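Local coordinates for uncharacterized protein (Leptospirillum rubarum, PDB 3OMD) that is of unknown function but folds into a compact, strand-free, mainly helical chain of the DUF5069 family, at residues A[17-22]-A[101-106]; A[23-28]-A[52-57]. One frame throughout, in Å; residues are numbered along the deposited sequence. Where two conformers were deposited one is given.

Interaction 1: A[17-22]-A[101-106]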
loop_
_atom_site.group_PDB
_atom_site.type_symbol
_atom_site.label_atom_id
_atom_site.label_comp_id
_atom_site.label_asym_id
_atom_site.label_seq_id
_atom_site.Cartn_x
_atom_site.Cartn_y
_atom_site.Cartn_z
ATOM N N VAL A 17 5.908 0.977 3.999
ATOM C CA VAL A 17 7.343 0.667 3.925
ATOM C C VAL A 17 7.734 -0.581 4.755
ATOM O O VAL A 17 8.923 -0.821 4.986
ATOM C CB VAL A 17 8.207 1.907 4.266
ATOM C CG1 VAL A 17 7.921 3.047 3.225
ATOM C CG2 VAL A 17 8.036 2.333 5.728
ATOM N N ASP A 18 6.723 -1.375 5.134
ATOM C CA ASP A 18 6.935 -2.689 5.769
ATOM C C ASP A 18 7.107 -3.659 4.579
ATOM O O ASP A 18 6.123 -4.132 3.992
ATOM C CB ASP A 18 5.717 -3.032 6.620
ATOM C CG ASP A 18 5.864 -4.368 7.354
ATOM O OD1 ASP A 18 6.891 -5.078 7.161
ATOM O OD2 ASP A 18 4.917 -4.680 8.095
ATOM N N ARG A 19 8.368 -3.938 4.213
ATOM C CA ARG A 19 8.632 -4.553 2.892
ATOM C C ARG A 19 8.435 -6.075 2.884
ATOM O O ARG A 19 8.616 -6.759 3.918
ATOM C CB ARG A 19 10.046 -4.212 2.427
ATOM C CG ARG A 19 10.227 -2.705 2.178
ATOM C CD ARG A 19 11.669 -2.365 1.788
ATOM N NE ARG A 19 11.771 -0.939 1.463
ATOM C CZ ARG A 19 12.923 -0.338 1.221
ATOM N NH1 ARG A 19 14.072 -1.033 1.272
ATOM N NH2 ARG A 19 12.950 0.952 0.907
ATOM N N LEU A 20 8.093 -6.597 1.703
ATOM C CA LEU A 20 7.962 -8.041 1.495
ATOM C C LEU A 20 8.652 -8.284 0.165
ATOM O O LEU A 20 8.352 -7.633 -0.804
ATOM C CB LEU A 20 6.483 -8.437 1.411
ATOM C CG LEU A 20 6.202 -9.924 1.085
ATOM C CD1 LEU A 20 6.847 -10.877 2.067
ATOM C CD2 LEU A 20 4.673 -10.142 1.021
ATOM N N GLY A 21 9.584 -9.238 0.127
ATOM C CA GLY A 21 10.334 -9.467 -1.117
ATOM C C GLY A 21 11.115 -8.220 -1.549
ATOM O O GLY A 21 11.372 -8.022 -2.735
ATOM N N GLY A 22 11.438 -7.374 -0.578
ATOM C CA GLY A 22 12.136 -6.122 -0.846
ATOM C C GLY A 22 11.227 -4.990 -1.314
ATOM O O GLY A 22 11.730 -3.855 -1.474
ATOM N N GLU A 101 10.783 5.787 -5.904
ATOM C CA GLU A 101 9.767 6.713 -6.409
ATOM C C GLU A 101 8.563 6.773 -5.455
ATOM O O GLU A 101 8.056 7.848 -5.147
ATOM C CB GLU A 101 9.349 6.340 -7.842
ATOM C CG GLU A 101 8.342 7.329 -8.397
ATOM C CD GLU A 101 8.068 7.205 -9.877
ATOM O OE1 GLU A 101 8.663 6.362 -10.557
ATOM O OE2 GLU A 101 7.250 8.014 -10.369
ATOM N N TYR A 102 8.114 5.612 -4.980
ATOM C CA TYR A 102 6.967 5.517 -4.070
ATOM C C TYR A 102 7.210 6.323 -2.804
ATOM O O TYR A 102 6.336 7.094 -2.375
ATOM C CB TYR A 102 6.835 4.045 -3.743
ATOM C CG TYR A 102 5.766 3.620 -2.773
ATOM C CD1 TYR A 102 4.418 3.482 -3.189
ATOM C CD2 TYR A 102 6.084 3.257 -1.464
ATOM C CE1 TYR A 102 3.424 2.994 -2.296
ATOM C CE2 TYR A 102 5.115 2.787 -0.568
ATOM C CZ TYR A 102 3.810 2.657 -0.996
ATOM O OH TYR A 102 2.893 2.168 -0.126
ATOM N N GLU A 103 8.394 6.152 -2.219
ATOM C CA GLU A 103 8.713 6.862 -0.958
ATOM C C GLU A 103 8.935 8.368 -1.193
ATOM O O GLU A 103 8.881 9.148 -0.241
ATOM C CB GLU A 103 9.940 6.238 -0.305
ATOM C CG GLU A 103 9.637 4.828 0.196
ATOM C CD GLU A 103 10.824 4.118 0.752
ATOM O OE1 GLU A 103 11.810 4.794 1.187
ATOM O OE2 GLU A 103 10.807 2.872 0.760
ATOM N N SER A 104 9.185 8.773 -2.444
ATOM C CA SER A 104 9.379 10.193 -2.743
ATOM C C SER A 104 8.077 10.914 -3.038
ATOM O O SER A 104 8.064 12.146 -3.088
ATOM C CB SER A 104 10.292 10.369 -3.963
ATOM O OG SER A 104 9.596 10.093 -5.167
ATOM N N ARG A 105 6.990 10.169 -3.259
ATOM C CA ARG A 105 5.726 10.797 -3.718
ATOM C C ARG A 105 5.249 11.858 -2.749
ATOM O O ARG A 105 5.054 11.590 -1.566
ATOM C CB ARG A 105 4.635 9.742 -3.938
ATOM C CG ARG A 105 4.885 8.908 -5.169
ATOM C CD ARG A 105 3.872 7.744 -5.344
ATOM N NE ARG A 105 4.181 6.940 -6.557
ATOM C CZ ARG A 105 3.722 7.211 -7.774
ATOM N NH1 ARG A 105 2.915 8.254 -7.954
ATOM N NH2 ARG A 105 4.064 6.447 -8.814
ATOM N N SER A 106 5.036 13.057 -3.281
ATOM C CA SER A 106 4.633 14.208 -2.487
ATOM C C SER A 106 3.474 14.883 -3.210
ATOM O O SER A 106 3.210 14.560 -4.366
ATOM C CB SER A 106 5.827 15.137 -2.282
ATOM O OG SER A 106 6.904 14.436 -1.677
#
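Arg19 and Glu103 are joined across the protein surface by a salt bridge made through one hydrogen bond. Arg19 NH2 donates to Glu103 OE2 at 2.9 Å, and the bond is fairly straight, with an N-H...O angle of 164°. The oxygen lies almost exactly in the guanidinium plane, at its edge, and is met on its syn side. The carboxylate is nevertheless turned 32° against the guanidinium, and Glu103 OE1 stays 4.0 Å from Arg19 NH2, so the second oxygen takes no part. Arg19 reaches this place because its CG stands opposite the carbonyl carbon (chi1 -65°) and the chain then runs extended to NE, crossing the glutamate at about a right angle. The closely packed part is small: Val17 leans its CG1 methyl on the glutamate, 3.8 Å from Glu103 OE2 and 3.9 Å from Glu103 CG, which leaves OE2 between a charged nitrogen and a methyl group, with the Asp24 carboxylate also close. Even this packing is thin, since Val17 and Arg19 are exposed; the guanidinium side is the looser one, held by one bond, and 149 Å² is buried in all. Replacing Glu103 by an alanine is likely to leave Arg19 NH2 without this anionic mate and Val17 CG1 with less to pack on. Arg19 would still have Asp24, whose OD1 forms a salt bridge with NE. The contact ties the loop before helix 26-38 to the C-terminal part of helix 92-104, where Gly22 O also accepts a hydrogen bond from Asn99 ND2, while Leu20 turns to helices 26-38 and 75-85.

Interaction 2: A[23-28]-A[52-57]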
loop_
_atom_site.group_PDB
_atom_site.type_symbol
_atom_site.label_atom_id
_atom_site.label_comp_id
_atom_site.label_asym_id
_atom_site.label_seq_id
_atom_site.Cartn_x
_atom_site.Cartn_y
_atom_site.Cartn_z
HETATM N N MSE A 23 9.925 -5.263 -1.499
HETATM C CA MSE A 23 9.049 -4.233 -2.120
HETATM C C MSE A 23 8.182 -3.520 -1.084
HETATM O O MSE A 23 7.560 -4.149 -0.224
HETATM C CB MSE A 23 8.107 -4.799 -3.169
HETATM C CG MSE A 23 8.381 -6.109 -3.688
HETATM SE SE MSE A 23 6.962 -6.254 -4.951
HETATM C CE MSE A 23 6.526 -4.343 -4.946
ATOM N N ASP A 24 8.093 -2.201 -1.236
ATOM C CA ASP A 24 7.072 -1.384 -0.527
ATOM C C ASP A 24 5.693 -1.706 -1.128
ATOM O O ASP A 24 5.575 -2.322 -2.200
ATOM C CB ASP A 24 7.333 0.096 -0.821
ATOM C CG ASP A 24 8.538 0.639 -0.133
ATOM O OD1 ASP A 24 9.096 0.014 0.814
ATOM O OD2 ASP A 24 8.992 1.766 -0.517
ATOM N N HIS A 25 4.660 -1.274 -0.408
ATOM C CA HIS A 25 3.237 -1.373 -0.778
ATOM C C HIS A 25 2.659 -2.785 -0.787
ATOM O O HIS A 25 1.449 -2.948 -0.567
ATOM C CB HIS A 25 2.919 -0.693 -2.136
ATOM C CG HIS A 25 1.501 -0.239 -2.216
ATOM N ND1 HIS A 25 1.013 0.750 -1.388
ATOM C CD2 HIS A 25 0.435 -0.715 -2.918
ATOM C CE1 HIS A 25 -0.283 0.891 -1.607
ATOM N NE2 HIS A 25 -0.657 0.015 -2.528
ATOM N N LEU A 26 3.493 -3.805 -1.064
ATOM C CA LEU A 26 2.941 -5.170 -1.286
ATOM C C LEU A 26 2.170 -5.686 -0.050
ATOM O O LEU A 26 1.029 -6.180 -0.182
ATOM C CB LEU A 26 4.067 -6.122 -1.708
ATOM C CG LEU A 26 3.618 -7.584 -1.863
ATOM C CD1 LEU A 26 2.437 -7.749 -2.831
ATOM C CD2 LEU A 26 4.856 -8.428 -2.314
ATOM N N LYS A 27 2.754 -5.583 1.156
ATOM C CA LYS A 27 1.989 -6.049 2.349
ATOM C C LYS A 27 0.677 -5.267 2.478
ATOM O O LYS A 27 -0.359 -5.847 2.804
ATOM C CB LYS A 27 2.820 -5.864 3.620
ATOM C CG LYS A 27 3.949 -6.911 3.755
ATOM C CD LYS A 27 4.586 -6.783 5.128
ATOM C CE LYS A 27 5.682 -7.828 5.303
ATOM N NZ LYS A 27 6.268 -7.769 6.697
ATOM N N ARG A 28 0.759 -3.937 2.292
ATOM C CA ARG A 28 -0.394 -3.074 2.470
ATOM C C ARG A 28 -1.517 -3.461 1.492
ATOM O O ARG A 28 -2.698 -3.537 1.870
ATOM C CB ARG A 28 0.039 -1.621 2.228
ATOM C CG ARG A 28 -1.094 -0.594 2.463
ATOM C CD ARG A 28 -0.494 0.783 2.445
ATOM N NE ARG A 28 -1.476 1.799 2.835
ATOM C CZ ARG A 28 -1.764 2.115 4.096
ATOM N NH1 ARG A 28 -1.113 1.543 5.107
ATOM N NH2 ARG A 28 -2.688 3.053 4.339
ATOM N N GLN A 52 -2.960 1.431 -7.842
ATOM C CA GLN A 52 -2.830 1.401 -9.308
ATOM C C GLN A 52 -1.358 1.599 -9.668
ATOM O O GLN A 52 -0.867 0.978 -10.605
ATOM C CB GLN A 52 -3.651 2.527 -9.920
ATOM C CG GLN A 52 -5.160 2.325 -9.858
ATOM C CD GLN A 52 -5.910 3.595 -10.263
ATOM O OE1 GLN A 52 -5.507 4.252 -11.230
ATOM N NE2 GLN A 52 -7.018 3.929 -9.549
ATOM N N ALA A 53 -0.669 2.494 -8.957
ATOM C CA ALA A 53 0.753 2.719 -9.253
ATOM C C ALA A 53 1.576 1.445 -9.028
ATOM O O ALA A 53 2.414 1.089 -9.839
ATOM C CB ALA A 53 1.315 3.910 -8.439
ATOM N N PHE A 54 1.290 0.724 -7.950
ATOM C CA PHE A 54 1.995 -0.525 -7.653
ATOM C C PHE A 54 1.641 -1.584 -8.715
ATOM O O PHE A 54 2.534 -2.225 -9.324
ATOM C CB PHE A 54 1.578 -1.024 -6.259
ATOM C CG PHE A 54 2.126 -2.375 -5.926
ATOM C CD1 PHE A 54 3.420 -2.507 -5.427
ATOM C CD2 PHE A 54 1.336 -3.512 -6.066
ATOM C CE1 PHE A 54 3.948 -3.754 -5.132
ATOM C CE2 PHE A 54 1.874 -4.768 -5.790
ATOM C CZ PHE A 54 3.177 -4.886 -5.332
ATOM N N PHE A 55 0.337 -1.794 -8.939
ATOM C CA PHE A 55 -0.039 -2.778 -9.953
ATOM C C PHE A 55 0.510 -2.444 -11.347
ATOM O O PHE A 55 0.977 -3.331 -12.081
ATOM C CB PHE A 55 -1.582 -2.888 -10.021
ATOM C CG PHE A 55 -2.202 -3.485 -8.752
ATOM C CD1 PHE A 55 -1.620 -4.574 -8.117
ATOM C CD2 PHE A 55 -3.415 -2.977 -8.252
ATOM C CE1 PHE A 55 -2.235 -5.174 -6.966
ATOM C CE2 PHE A 55 -4.020 -3.557 -7.109
ATOM C CZ PHE A 55 -3.446 -4.651 -6.469
ATOM N N SER A 56 0.458 -1.169 -11.716
ATOM C CA SER A 56 0.967 -0.761 -13.031
ATOM C C SER A 56 2.460 -1.060 -13.134
ATOM O O SER A 56 2.923 -1.654 -14.111
ATOM C CB SER A 56 0.711 0.735 -13.294
ATOM O OG SER A 56 1.215 1.107 -14.568
ATOM N N PHE A 57 3.204 -0.701 -12.090
ATOM C CA PHE A 57 4.669 -0.828 -12.137
ATOM C C PHE A 57 5.079 -2.274 -12.398
ATOM O O PHE A 57 5.968 -2.547 -13.224
ATOM C CB PHE A 57 5.280 -0.332 -10.830
ATOM C CG PHE A 57 6.786 -0.246 -10.889
ATOM C CD1 PHE A 57 7.408 0.955 -11.195
ATOM C CD2 PHE A 57 7.578 -1.385 -10.651
ATOM C CE1 PHE A 57 8.836 1.013 -11.274
ATOM C CE2 PHE A 57 8.969 -1.343 -10.695
ATOM C CZ PHE A 57 9.603 -0.126 -11.043
#
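His25 enters helix 26-38 at the N-cap position with a positive phi of 69°, uncommon for a residue with a side chain, and from there its imidazole meets Phe54 of helix 50-58. The touching atoms are His25 CD2 and Phe54 CB, 3.5 Å apart, while His25 CB lies 3.8 Å from Phe54 CD1. The rings are inclined at 47° with centroids 5.6 Å apart, an oblique pairing. Phe54 is the hub: with CG opposite the backbone N (chi1 173°), its ring extends from helix 50-58 to meet three side chains of residues 23-28. Leu26 supplies CD1, 3.9 Å from Phe54 CZ. Met23, present as selenomethionine, makes a Met-aromatic contact at the ring edge, its SE 5.1 Å from the Phe54 centroid; the modelled position of its terminal methyl is doubtful. The backbone also takes part, Asp24 O approaching Phe54 CE1 to 3.6 Å. Phe58 meets the Phe54 ring as well, and Leu26 continues to Leu79 and Val82 of helix 75-85. The imidazole nitrogens look to other partners: ND1 bonds Tyr102 OH and NE2 bonds Asp51 OD1. With both engaged, the rotation of the ring is probably fixed, so that a polar group can present its carbon side to Phe54 in a buried, essentially apolar contact.

The two contacts lie about 8 Å apart, centre to centre, and their first segments, 17-22 and 23-28, follow directly on one another, leaning on helix 92-104 in interaction 1 and on helix 50-58 in interaction 2. Tyr102 OH is 2.7 Å from His25 ND1, a probable hydrogen bond that ties helix 92-104 to His25 of interaction 2. At the boundary, Glu103 OE2 and Asp24 OD2 approach to 2.5 Å, which suggests that they may share a proton; Arg19, which bonds both residues, would ease the remaining charge. The ring of Tyr102 packs there too, with CD2 3.4 Å from Asp24 OD2. Interaction 1 is the polar, surface side and interaction 2 the apolar interior of one junction.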